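Local coordinates for TIGR00266 family protein (Pseudomonas aeruginosa, PDB 1YOX) that is of unknown function but belongs to the AIM24 family of the cupin clan and is built as a trimer of beta-rich subunits, at residues C[10-13]-C[17-20]; C[19-24]-C[37-42]; C[138-143]-C[225-230]. All blocks are in the same frame, centred on the assembly; numbering follows the deposited sequence.

Interaction 1: C[10-13]-C[17-20]; sequences YRIL and MQTV
Two backbone hydrogen bonds join Leu13 to Thr19. Leu13 N donates to Thr19 O at 2.8 Å; Thr19 N answers with a longer bond to Leu13 O, 3.2 Å. They mark the antiparallel hydrogen-bonded pair, and Ile12 with Val20 is the non-hydrogen-bonded pair beside it, CA to CA 4.6 Å. Both pairs belong to the hairpin of strands 9-13 and 19-24. Two CA-H...O contacts, from Ile12 CA to Thr19 O and from Gln18 CA to Leu13 O, add to the backbone bonds.

Apolar contacts divide between the two faces. With CG1 between the backbone N and the carbonyl carbon (chi1 67°), Val20 turns its other methyl, CG2, to Tyr10 CB at 4.1 Å and Ile12 CG1 at 4.3 Å. Ile12 CG2 lies against the Gln18 amide, 3.6 Å from Gln18 OE1. On the other face, Leu13 CB rests on Thr19 CG2 at 3.9 Å. Beta-branched Ile12, Thr19 and Val20 suit the extended backbone.

The polar ends look elsewhere: Gln18 OE1 accepts from Val100 N and Thr19 OG1 bonds to Phe92 O. The backbone thus sets the pairing; Thr19 ties the hairpin to strand 88-92 of its own sheet, Gln18 to strand 98-104 of another.

Interaction 2: C[19-24]-C[37-42]; sequences TVEIEL and MNYMTG
A buried polar contact between the side chains of Glu21 and Tyr39 links strands 19-24 and 37-40, which are not neighbours: strand 88-92 runs between them in a four-stranded antiparallel sheet. The backbones are correspondingly far apart, with Glu21 CA and Tyr39 CA 8.9 Å from each other. Contact is therefore left to side chains, and Glu21 and Tyr39 are long enough to meet.

The hydroxyl of Tyr39 donates to Glu21 OE1, with OH to OE1 a short 2.6 Å. It uses the anti lone pair of that oxygen, the one turned away from OE2. Glu21 OE1 lies at the ring's edge, in its plane, while the carboxylate plane stands 85° from the ring. Glu21 reaches across with CG anti to the backbone N (chi1 -170°) and the chain extended beyond it, and its CG also lies 3.3 Å from Tyr39 OH. A rigid phenol is well suited to carry a hydroxyl this far over the intervening strand.

Glu21 OE1 is shared further, forming salt bridges to Arg11 and to Arg168 of the second subunit. Two arginines and a phenol around one oxygen would be expected to stabilise the carboxylate as an anion within this buried setting.

On the intervening strand 88-92, Ala91 packs against Tyr39 and His89 against Glu21, and Leu13 of strand 9-13 also touches Tyr39. Strand 37-40, outermost within its own chain, pairs through Tyr39 and Met40 with an antiparallel strand of the second subunit, so the sheet continues across the interface.

Interaction 3: C[138-143]-C[225-230]; sequences AGFFGG and LPFSRL
Ser228 lies against one face of the Phe140 ring, and this CH-pi contact is central to the packing of segment 138-143 on the start of helix 227-237. Ser228 CA stands 3.5 Å from the ring centroid and only 8° off the ring normal, so CA lies almost directly over the middle of the ring. With CG anti to the backbone N (chi1 178°) the Phe140 ring extends to the helix, and the second torsion turns its face to Ser228. A small residue suits Ser228's place, since the ring can then approach the helix backbone itself.

The aromatic contacts continue from the same ring. Phe140 CZ touches Phe227 CD2 at 3.6 Å; the two ring planes are steeply inclined, at 85°, and their centroids lie 5.5 Å apart in an oblique pairing. Phe141 meets Ser228 from another direction: its CZ is 3.7 Å from both Ser228 CB and Ser228 OG. Within the segment the two phenylalanines also meet, with Phe141 CE2 at the edge of the Phe140 ring, in its plane, and Phe140 CD2 over the rim of one Phe141 face.

The contact joins two parts of the fold distant in sequence. Segment 138-143 belongs to the connection between strands 127-134 and 146-152, whereas 225-230 leads from the final strand, 219-223, into the C-terminal helix. Pro226 occupies the N-cap position, and its carbonyl oxygen accepts from Leu230 N at 2.9 Å in the first helical turn.

Packing extends beyond the pair of segments. Phe141 meets Phe146 edge-to-face, and the Phe227 ring lies against Tyr96. Across the subunit boundary, Phe140 packs on Ala237 of the second subunit and Phe227 on Arg233 of that same subunit.

How the interactions relate
Interactions 1 and 2 share strand 19-24 and lie in one sheet, their centres about 10 Å apart. Interaction 1 joins adjacent strands by backbone hydrogen bonds and is only partly buried, whereas interaction 2 spans an intervening strand through side chains and is wholly buried. Arg11, on the hairpin's outer strand, makes the ionic link between these two contacts. Interaction 3 is also buried but belongs to another part of the subunit, its centre about 25 Å from that of interaction 1 and about 29 Å from that of interaction 2. It relies on aromatic and CH-pi packing, with no hydrogen bond between its segments. All three touch the second subunit.

Interaction 1: C[10-13]-C[17-20]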
ATOM      1  N   TYR C  10       4.166 -18.136 -15.898  1.00 42.93           N
ATOM      2  CA  TYR C  10       3.595 -17.021 -15.197  1.00 42.91           C
ATOM      3  C   TYR C  10       4.311 -15.774 -15.643  1.00 42.92           C
ATOM      4  O   TYR C  10       5.367 -15.848 -16.261  1.00 42.94           O
ATOM      5  CB  TYR C  10       3.766 -17.201 -13.677  1.00 41.79           C
ATOM      6  CG  TYR C  10       5.202 -17.151 -13.264  1.00 41.82           C
ATOM      7  CD1 TYR C  10       5.805 -15.942 -12.924  1.00 40.14           C
ATOM      8  CD2 TYR C  10       5.983 -18.310 -13.249  1.00 40.93           C
ATOM      9  CE1 TYR C  10       7.134 -15.888 -12.573  1.00 40.43           C
ATOM     10  CE2 TYR C  10       7.334 -18.256 -12.879  1.00 40.38           C
ATOM     11  CZ  TYR C  10       7.888 -17.050 -12.552  1.00 39.27           C
ATOM     12  OH  TYR C  10       9.197 -16.990 -12.183  1.00 42.39           O
ATOM     13  N   ARG C  11       3.707 -14.630 -15.344  1.00 43.13           N
ATOM     14  CA  ARG C  11       4.398 -13.359 -15.364  1.00 44.27           C
ATOM     15  C   ARG C  11       3.925 -12.576 -14.136  1.00 43.81           C
ATOM     16  O   ARG C  11       2.768 -12.653 -13.750  1.00 44.47           O
ATOM     17  CB  ARG C  11       4.126 -12.594 -16.656  1.00 44.30           C
ATOM     18  CG  ARG C  11       2.658 -12.558 -17.054  1.00 45.66           C
ATOM     19  CD  ARG C  11       2.444 -11.882 -18.400  1.00 46.26           C
ATOM     20  NE  ARG C  11       1.023 -11.580 -18.608  1.00 49.49           N
ATOM     21  CZ  ARG C  11       0.532 -10.365 -18.856  1.00 50.40           C
ATOM     22  NH1 ARG C  11       1.333  -9.297 -18.939  1.00 47.07           N
ATOM     23  NH2 ARG C  11      -0.775 -10.222 -19.020  1.00 51.67           N
ATOM     24  N   ILE C  12       4.849 -11.872 -13.504  1.00 43.60           N
ATOM     25  CA  ILE C  12       4.570 -11.050 -12.356  1.00 43.33           C
ATOM     26  C   ILE C  12       4.373  -9.635 -12.878  1.00 43.49           C
ATOM     27  O   ILE C  12       5.266  -9.069 -13.506  1.00 43.15           O
ATOM     28  CB  ILE C  12       5.735 -11.114 -11.337  1.00 43.05           C
ATOM     29  CG1 ILE C  12       5.699 -12.445 -10.569  1.00 43.77           C
ATOM     30  CG2 ILE C  12       5.693  -9.920 -10.337  1.00 43.09           C
ATOM     31  CD1 ILE C  12       7.053 -12.846  -9.933  1.00 44.26           C
ATOM     32  N   LEU C  13       3.204  -9.061 -12.596  1.00 42.95           N
ATOM     33  CA  LEU C  13       2.877  -7.731 -13.061  1.00 43.01           C
ATOM     34  C   LEU C  13       3.069  -6.649 -11.999  1.00 43.55           C
ATOM     35  O   LEU C  13       2.916  -6.909 -10.801  1.00 44.36           O
ATOM     36  CB  LEU C  13       1.440  -7.725 -13.570  1.00 42.91           C
ATOM     37  CG  LEU C  13       1.113  -8.808 -14.595  1.00 42.85           C
ATOM     38  CD1 LEU C  13      -0.381  -8.812 -14.824  1.00 41.10           C
ATOM     39  CD2 LEU C  13       1.885  -8.515 -15.873  1.00 43.68           C
HETATM   40  N   MSE C  17       4.043  -2.858  -6.189  1.00 43.11           N
HETATM   41  CA  MSE C  17       2.899  -3.649  -5.783  1.00 43.13           C
HETATM   42  C   MSE C  17       2.562  -4.617  -6.882  1.00 40.66           C
HETATM   43  O   MSE C  17       2.374  -4.238  -8.046  1.00 40.62           O
HETATM   44  CB  MSE C  17       1.713  -2.775  -5.424  1.00 42.48           C
HETATM   45  CG  MSE C  17       1.852  -2.097  -4.090  1.00 43.90           C
HETATM   46 SE   MSE C  17       0.564  -0.635  -3.812  1.00 50.32          SE
HETATM   47  CE  MSE C  17       1.166   0.676  -5.100  1.00 43.82           C
ATOM     48  N   GLN C  18       2.479  -5.886  -6.513  1.00 38.76           N
ATOM     49  CA  GLN C  18       2.542  -6.941  -7.518  1.00 36.81           C
ATOM     50  C   GLN C  18       1.404  -7.957  -7.485  1.00 36.42           C
ATOM     51  O   GLN C  18       0.824  -8.271  -6.414  1.00 35.90           O
ATOM     52  CB  GLN C  18       3.928  -7.622  -7.473  1.00 36.09           C
ATOM     53  CG  GLN C  18       5.043  -6.640  -7.848  1.00 34.54           C
ATOM     54  CD  GLN C  18       6.447  -7.241  -7.913  1.00 35.76           C
ATOM     55  OE1 GLN C  18       6.751  -8.283  -7.307  1.00 34.53           O
ATOM     56  NE2 GLN C  18       7.322  -6.563  -8.638  1.00 32.42           N
ATOM     57  N   THR C  19       1.115  -8.468  -8.676  1.00 35.32           N
ATOM     58  CA  THR C  19       0.204  -9.574  -8.871  1.00 34.72           C
ATOM     59  C   THR C  19       0.795 -10.656  -9.822  1.00 34.70           C
ATOM     60  O   THR C  19       1.576 -10.361 -10.707  1.00 35.22           O
ATOM     61  CB  THR C  19      -1.129  -9.063  -9.394  1.00 34.36           C
ATOM     62  OG1 THR C  19      -1.928 -10.158  -9.850  1.00 35.00           O
ATOM     63  CG2 THR C  19      -0.930  -8.131 -10.513  1.00 34.44           C
ATOM     64  N   VAL C  20       0.413 -11.905  -9.618  1.00 34.08           N
ATOM     65  CA  VAL C  20       0.932 -12.996 -10.395  1.00 34.07           C
ATOM     66  C   VAL C  20      -0.117 -13.563 -11.337  1.00 33.26           C
ATOM     67  O   VAL C  20      -1.154 -14.064 -10.924  1.00 32.81           O
ATOM     68  CB  VAL C  20       1.602 -14.109  -9.513  1.00 33.96           C
ATOM     69  CG1 VAL C  20       0.576 -14.824  -8.659  1.00 33.80           C
ATOM     70  CG2 VAL C  20       2.345 -15.100 -10.412  1.00 33.70           C
TER

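Interaction 2: C[19-24]-C[37-42]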
ATOM      1  N   THR C  19       1.115  -8.468  -8.676  1.00 35.32           N
ATOM      2  CA  THR C  19       0.204  -9.574  -8.871  1.00 34.72           C
ATOM      3  C   THR C  19       0.795 -10.656  -9.822  1.00 34.70           C
ATOM      4  O   THR C  19       1.576 -10.361 -10.707  1.00 35.22           O
ATOM      5  CB  THR C  19      -1.129  -9.063  -9.394  1.00 34.36           C
ATOM      6  OG1 THR C  19      -1.928 -10.158  -9.850  1.00 35.00           O
ATOM      7  CG2 THR C  19      -0.930  -8.131 -10.513  1.00 34.44           C
ATOM      8  N   VAL C  20       0.413 -11.905  -9.618  1.00 34.08           N
ATOM      9  CA  VAL C  20       0.932 -12.996 -10.395  1.00 34.07           C
ATOM     10  C   VAL C  20      -0.117 -13.563 -11.337  1.00 33.26           C
ATOM     11  O   VAL C  20      -1.154 -14.064 -10.924  1.00 32.81           O
ATOM     12  CB  VAL C  20       1.602 -14.109  -9.513  1.00 33.96           C
ATOM     13  CG1 VAL C  20       0.576 -14.824  -8.659  1.00 33.80           C
ATOM     14  CG2 VAL C  20       2.345 -15.100 -10.412  1.00 33.70           C
ATOM     15  N   GLU C  21       0.167 -13.463 -12.623  1.00 33.62           N
ATOM     16  CA  GLU C  21      -0.723 -14.006 -13.623  1.00 33.97           C
ATOM     17  C   GLU C  21      -0.139 -15.343 -14.043  1.00 33.99           C
ATOM     18  O   GLU C  21       0.938 -15.407 -14.635  1.00 34.70           O
ATOM     19  CB  GLU C  21      -0.890 -13.064 -14.816  1.00 33.47           C
ATOM     20  CG  GLU C  21      -2.004 -13.518 -15.762  1.00 36.25           C
ATOM     21  CD  GLU C  21      -1.858 -12.968 -17.164  1.00 39.38           C
ATOM     22  OE1 GLU C  21      -2.516 -11.954 -17.470  1.00 41.81           O
ATOM     23  OE2 GLU C  21      -1.064 -13.528 -17.954  1.00 41.73           O
ATOM     24  N   ILE C  22      -0.857 -16.396 -13.691  1.00 34.05           N
ATOM     25  CA  ILE C  22      -0.486 -17.771 -13.955  1.00 34.34           C
ATOM     26  C   ILE C  22      -1.091 -18.192 -15.284  1.00 34.84           C
ATOM     27  O   ILE C  22      -2.288 -18.038 -15.512  1.00 33.48           O
ATOM     28  CB  ILE C  22      -1.039 -18.717 -12.865  1.00 34.73           C
ATOM     29  CG1 ILE C  22      -0.622 -18.252 -11.439  1.00 33.44           C
ATOM     30  CG2 ILE C  22      -0.654 -20.196 -13.180  1.00 36.23           C
ATOM     31  CD1 ILE C  22       0.866 -18.405 -11.102  1.00 32.29           C
ATOM     32  N   GLU C  23      -0.232 -18.711 -16.164  1.00 35.69           N
ATOM     33  CA  GLU C  23      -0.649 -19.237 -17.458  1.00 36.25           C
ATOM     34  C   GLU C  23      -0.839 -20.751 -17.343  1.00 35.68           C
ATOM     35  O   GLU C  23       0.111 -21.476 -17.054  1.00 34.79           O
ATOM     36  CB  GLU C  23       0.406 -18.897 -18.512  1.00 36.29           C
ATOM     37  CG  GLU C  23       0.050 -19.379 -19.911  1.00 38.15           C
ATOM     38  CD  GLU C  23       0.971 -18.801 -20.947  1.00 42.13           C
ATOM     39  OE1 GLU C  23       0.791 -17.606 -21.289  1.00 46.13           O
ATOM     40  OE2 GLU C  23       1.889 -19.532 -21.400  1.00 43.49           O
ATOM     41  N   LEU C  24      -2.069 -21.201 -17.549  1.00 36.06           N
ATOM     42  CA  LEU C  24      -2.436 -22.614 -17.445  1.00 36.79           C
ATOM     43  C   LEU C  24      -2.583 -23.258 -18.833  1.00 37.63           C
ATOM     44  O   LEU C  24      -3.407 -22.804 -19.622  1.00 36.77           O
ATOM     45  CB  LEU C  24      -3.777 -22.734 -16.693  1.00 37.64           C
ATOM     46  CG  LEU C  24      -3.900 -23.003 -15.175  1.00 37.57           C
ATOM     47  CD1 LEU C  24      -2.667 -22.649 -14.375  1.00 38.67           C
ATOM     48  CD2 LEU C  24      -5.138 -22.412 -14.563  1.00 36.17           C
HETATM   49  N   MSE C  37      -7.723 -14.311  -5.847  1.00 36.93           N
HETATM   50  CA  MSE C  37      -7.912 -14.203  -7.290  1.00 37.91           C
HETATM   51  C   MSE C  37      -8.453 -12.833  -7.728  1.00 36.80           C
HETATM   52  O   MSE C  37      -9.432 -12.322  -7.154  1.00 36.46           O
HETATM   53  CB  MSE C  37      -8.812 -15.331  -7.810  1.00 37.88           C
HETATM   54  CG  MSE C  37     -10.262 -14.929  -7.985  1.00 44.54           C
HETATM   55 SE   MSE C  37     -10.662 -14.249  -9.793  1.00 50.73          SE
HETATM   56  CE  MSE C  37      -9.813 -15.755 -10.529  1.00 51.50           C
ATOM     57  N   ASN C  38      -7.820 -12.259  -8.747  1.00 36.31           N
ATOM     58  CA  ASN C  38      -8.267 -10.993  -9.354  1.00 36.60           C
ATOM     59  C   ASN C  38      -9.115 -11.197 -10.605  1.00 37.09           C
ATOM     60  O   ASN C  38     -10.092 -10.458 -10.821  1.00 37.59           O
ATOM     61  CB  ASN C  38      -7.095 -10.143  -9.805  1.00 36.92           C
ATOM     62  CG  ASN C  38      -6.158  -9.746  -8.687  1.00 38.61           C
ATOM     63  OD1 ASN C  38      -4.960  -9.622  -8.929  1.00 43.58           O
ATOM     64  ND2 ASN C  38      -6.679  -9.499  -7.489  1.00 37.11           N
ATOM     65  N   TYR C  39      -8.693 -12.130 -11.466  1.00 36.43           N
ATOM     66  CA  TYR C  39      -9.381 -12.406 -12.712  1.00 36.60           C
ATOM     67  C   TYR C  39      -9.022 -13.762 -13.292  1.00 37.51           C
ATOM     68  O   TYR C  39      -7.973 -14.329 -13.008  1.00 36.77           O
ATOM     69  CB  TYR C  39      -9.177 -11.290 -13.768  1.00 36.12           C
ATOM     70  CG  TYR C  39      -7.755 -11.164 -14.294  1.00 35.48           C
ATOM     71  CD1 TYR C  39      -6.915 -10.171 -13.807  1.00 33.02           C
ATOM     72  CD2 TYR C  39      -7.250 -12.041 -15.267  1.00 35.31           C
ATOM     73  CE1 TYR C  39      -5.619 -10.039 -14.248  1.00 34.84           C
ATOM     74  CE2 TYR C  39      -5.915 -11.916 -15.715  1.00 36.65           C
ATOM     75  CZ  TYR C  39      -5.116 -10.901 -15.199  1.00 35.76           C
ATOM     76  OH  TYR C  39      -3.802 -10.713 -15.597  1.00 37.17           O
HETATM   77  N   MSE C  40      -9.915 -14.263 -14.131  1.00 38.63           N
HETATM   78  CA  MSE C  40      -9.697 -15.512 -14.829  1.00 41.37           C
HETATM   79  C   MSE C  40     -10.391 -15.486 -16.180  1.00 39.66           C
HETATM   80  O   MSE C  40     -11.497 -14.952 -16.323  1.00 39.43           O
HETATM   81  CB  MSE C  40     -10.119 -16.733 -13.981  1.00 41.06           C
HETATM   82  CG  MSE C  40     -11.500 -16.678 -13.412  1.00 43.50           C
HETATM   83 SE   MSE C  40     -11.904 -18.081 -12.067  1.00 49.61          SE
HETATM   84  CE  MSE C  40     -13.653 -17.237 -11.553  1.00 45.77           C
ATOM     85  N   THR C  41      -9.699 -16.048 -17.164  1.00 38.85           N
ATOM     86  CA  THR C  41     -10.230 -16.251 -18.509  1.00 38.15           C
ATOM     87  C   THR C  41     -11.263 -17.381 -18.563  1.00 38.92           C
ATOM     88  O   THR C  41     -11.549 -18.048 -17.557  1.00 38.11           O
ATOM     89  CB  THR C  41      -9.081 -16.474 -19.563  1.00 37.94           C
ATOM     90  OG1 THR C  41      -8.277 -17.581 -19.164  1.00 36.71           O
ATOM     91  CG2 THR C  41      -8.199 -15.250 -19.701  1.00 34.14           C
ATOM     92  N   GLY C  42     -11.807 -17.599 -19.759  1.00 39.71           N
ATOM     93  CA  GLY C  42     -13.128 -18.205 -19.929  1.00 40.35           C
ATOM     94  C   GLY C  42     -13.284 -19.654 -19.547  1.00 41.20           C
ATOM     95  O   GLY C  42     -14.315 -20.046 -18.992  1.00 41.71           O
TER

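Interaction 3: C[138-143]-C[225-230]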
ATOM      1  N   ALA C 138      -2.715 -10.422  23.154  1.00 47.86           N
ATOM      2  CA  ALA C 138      -4.025  -9.812  22.861  1.00 48.08           C
ATOM      3  C   ALA C 138      -4.011  -8.793  21.711  1.00 48.38           C
ATOM      4  O   ALA C 138      -5.013  -8.090  21.483  1.00 48.41           O
ATOM      5  CB  ALA C 138      -4.621  -9.189  24.117  1.00 48.00           C
ATOM      6  N   GLY C 139      -2.883  -8.713  20.992  1.00 48.08           N
ATOM      7  CA  GLY C 139      -2.798  -7.907  19.765  1.00 47.41           C
ATOM      8  C   GLY C 139      -3.229  -8.694  18.526  1.00 46.66           C
ATOM      9  O   GLY C 139      -4.059  -9.604  18.614  1.00 47.35           O
ATOM     10  N   PHE C 140      -2.646  -8.355  17.377  1.00 45.76           N
ATOM     11  CA  PHE C 140      -3.001  -8.973  16.097  1.00 45.05           C
ATOM     12  C   PHE C 140      -2.857 -10.475  16.133  1.00 45.37           C
ATOM     13  O   PHE C 140      -3.718 -11.200  15.631  1.00 45.01           O
ATOM     14  CB  PHE C 140      -2.158  -8.409  14.934  1.00 44.31           C
ATOM     15  CG  PHE C 140      -2.469  -9.055  13.600  1.00 42.73           C
ATOM     16  CD1 PHE C 140      -3.506  -8.573  12.805  1.00 40.67           C
ATOM     17  CD2 PHE C 140      -1.744 -10.163  13.158  1.00 41.31           C
ATOM     18  CE1 PHE C 140      -3.814  -9.171  11.585  1.00 39.53           C
ATOM     19  CE2 PHE C 140      -2.036 -10.761  11.951  1.00 41.23           C
ATOM     20  CZ  PHE C 140      -3.076 -10.256  11.152  1.00 41.74           C
ATOM     21  N   PHE C 141      -1.757 -10.953  16.719  1.00 46.10           N
ATOM     22  CA  PHE C 141      -1.557 -12.401  16.796  1.00 46.52           C
ATOM     23  C   PHE C 141      -2.381 -13.081  17.905  1.00 47.20           C
ATOM     24  O   PHE C 141      -2.399 -14.307  18.013  1.00 47.20           O
ATOM     25  CB  PHE C 141      -0.059 -12.774  16.785  1.00 46.49           C
ATOM     26  CG  PHE C 141       0.592 -12.570  15.439  1.00 44.04           C
ATOM     27  CD1 PHE C 141       1.695 -11.746  15.304  1.00 42.45           C
ATOM     28  CD2 PHE C 141       0.061 -13.178  14.307  1.00 43.84           C
ATOM     29  CE1 PHE C 141       2.283 -11.545  14.070  1.00 43.60           C
ATOM     30  CE2 PHE C 141       0.624 -12.998  13.057  1.00 42.98           C
ATOM     31  CZ  PHE C 141       1.740 -12.174  12.927  1.00 44.83           C
ATOM     32  N   GLY C 142      -3.111 -12.286  18.681  1.00 48.18           N
ATOM     33  CA  GLY C 142      -4.183 -12.817  19.533  1.00 49.54           C
ATOM     34  C   GLY C 142      -5.396 -13.305  18.749  1.00 50.55           C
ATOM     35  O   GLY C 142      -6.205 -14.094  19.255  1.00 50.72           O
ATOM     36  N   GLY C 143      -5.539 -12.859  17.502  1.00 51.33           N
ATOM     37  CA  GLY C 143      -6.722 -13.228  16.722  1.00 51.57           C
ATOM     38  C   GLY C 143      -6.630 -14.652  16.205  1.00 52.26           C
ATOM     39  O   GLY C 143      -6.765 -15.635  16.951  1.00 51.90           O
ATOM     40  N   LEU C 225       6.615  -4.358   5.741  1.00 33.56           N
ATOM     41  CA  LEU C 225       5.290  -3.922   6.173  1.00 32.61           C
ATOM     42  C   LEU C 225       4.331  -5.094   6.184  1.00 32.53           C
ATOM     43  O   LEU C 225       3.466  -5.209   5.318  1.00 31.18           O
ATOM     44  CB  LEU C 225       4.746  -2.753   5.341  1.00 33.39           C
ATOM     45  CG  LEU C 225       3.322  -2.247   5.699  1.00 32.73           C
ATOM     46  CD1 LEU C 225       3.198  -1.752   7.119  1.00 29.56           C
ATOM     47  CD2 LEU C 225       2.879  -1.188   4.724  1.00 32.71           C
ATOM     48  N   PRO C 226       4.461  -5.939   7.223  1.00 32.72           N
ATOM     49  CA  PRO C 226       3.654  -7.119   7.330  1.00 32.90           C
ATOM     50  C   PRO C 226       2.215  -6.705   7.602  1.00 33.00           C
ATOM     51  O   PRO C 226       1.971  -5.637   8.183  1.00 32.61           O
ATOM     52  CB  PRO C 226       4.266  -7.874   8.522  1.00 33.15           C
ATOM     53  CG  PRO C 226       5.018  -6.876   9.319  1.00 32.79           C
ATOM     54  CD  PRO C 226       5.360  -5.747   8.385  1.00 32.78           C
ATOM     55  N   PHE C 227       1.289  -7.523   7.120  1.00 32.94           N
ATOM     56  CA  PHE C 227      -0.123  -7.257   7.243  1.00 34.01           C
ATOM     57  C   PHE C 227      -0.523  -7.042   8.711  1.00 34.74           C
ATOM     58  O   PHE C 227      -1.445  -6.263   9.027  1.00 35.29           O
ATOM     59  CB  PHE C 227      -0.892  -8.438   6.645  1.00 33.63           C
ATOM     60  CG  PHE C 227      -2.372  -8.388   6.883  1.00 33.62           C
ATOM     61  CD1 PHE C 227      -3.158  -7.422   6.273  1.00 32.96           C
ATOM     62  CD2 PHE C 227      -2.979  -9.323   7.701  1.00 33.85           C
ATOM     63  CE1 PHE C 227      -4.507  -7.387   6.474  1.00 32.01           C
ATOM     64  CE2 PHE C 227      -4.338  -9.292   7.902  1.00 33.13           C
ATOM     65  CZ  PHE C 227      -5.098  -8.317   7.310  1.00 33.12           C
ATOM     66  N   SER C 228       0.171  -7.751   9.596  1.00 35.27           N
ATOM     67  CA  SER C 228      -0.146  -7.764  11.019  1.00 35.59           C
ATOM     68  C   SER C 228       0.159  -6.414  11.610  1.00 34.99           C
ATOM     69  O   SER C 228      -0.557  -5.935  12.491  1.00 35.03           O
ATOM     70  CB  SER C 228       0.672  -8.843  11.731  1.00 35.40           C
ATOM     71  OG  SER C 228       2.029  -8.800  11.326  1.00 38.01           O
ATOM     72  N   ARG C 229       1.230  -5.801  11.120  1.00 33.74           N
ATOM     73  CA  ARG C 229       1.537  -4.464  11.531  1.00 33.30           C
ATOM     74  C   ARG C 229       0.590  -3.461  10.879  1.00 33.23           C
ATOM     75  O   ARG C 229       0.101  -2.525  11.548  1.00 32.68           O
ATOM     76  CB  ARG C 229       2.994  -4.119  11.252  1.00 32.88           C
ATOM     77  CG  ARG C 229       3.319  -2.684  11.570  1.00 32.88           C
ATOM     78  CD  ARG C 229       4.728  -2.331  11.184  1.00 35.97           C
ATOM     79  NE  ARG C 229       5.706  -3.173  11.896  1.00 37.19           N
ATOM     80  CZ  ARG C 229       7.021  -2.968  11.908  1.00 35.15           C
ATOM     81  NH1 ARG C 229       7.541  -1.942  11.255  1.00 35.22           N
ATOM     82  NH2 ARG C 229       7.815  -3.796  12.579  1.00 35.39           N
ATOM     83  N   LEU C 230       0.317  -3.655   9.584  1.00 32.08           N
ATOM     84  CA  LEU C 230      -0.606  -2.768   8.879  1.00 31.20           C
ATOM     85  C   LEU C 230      -1.976  -2.850   9.563  1.00 30.79           C
ATOM     86  O   LEU C 230      -2.485  -1.839  10.034  1.00 30.14           O
ATOM     87  CB  LEU C 230      -0.735  -3.151   7.391  1.00 31.16           C
ATOM     88  CG  LEU C 230      -1.096  -2.177   6.249  1.00 30.54           C
ATOM     89  CD1 LEU C 230      -1.833  -2.871   5.072  1.00 28.30           C
ATOM     90  CD2 LEU C 230      -1.827  -0.951   6.670  1.00 29.81           C
TER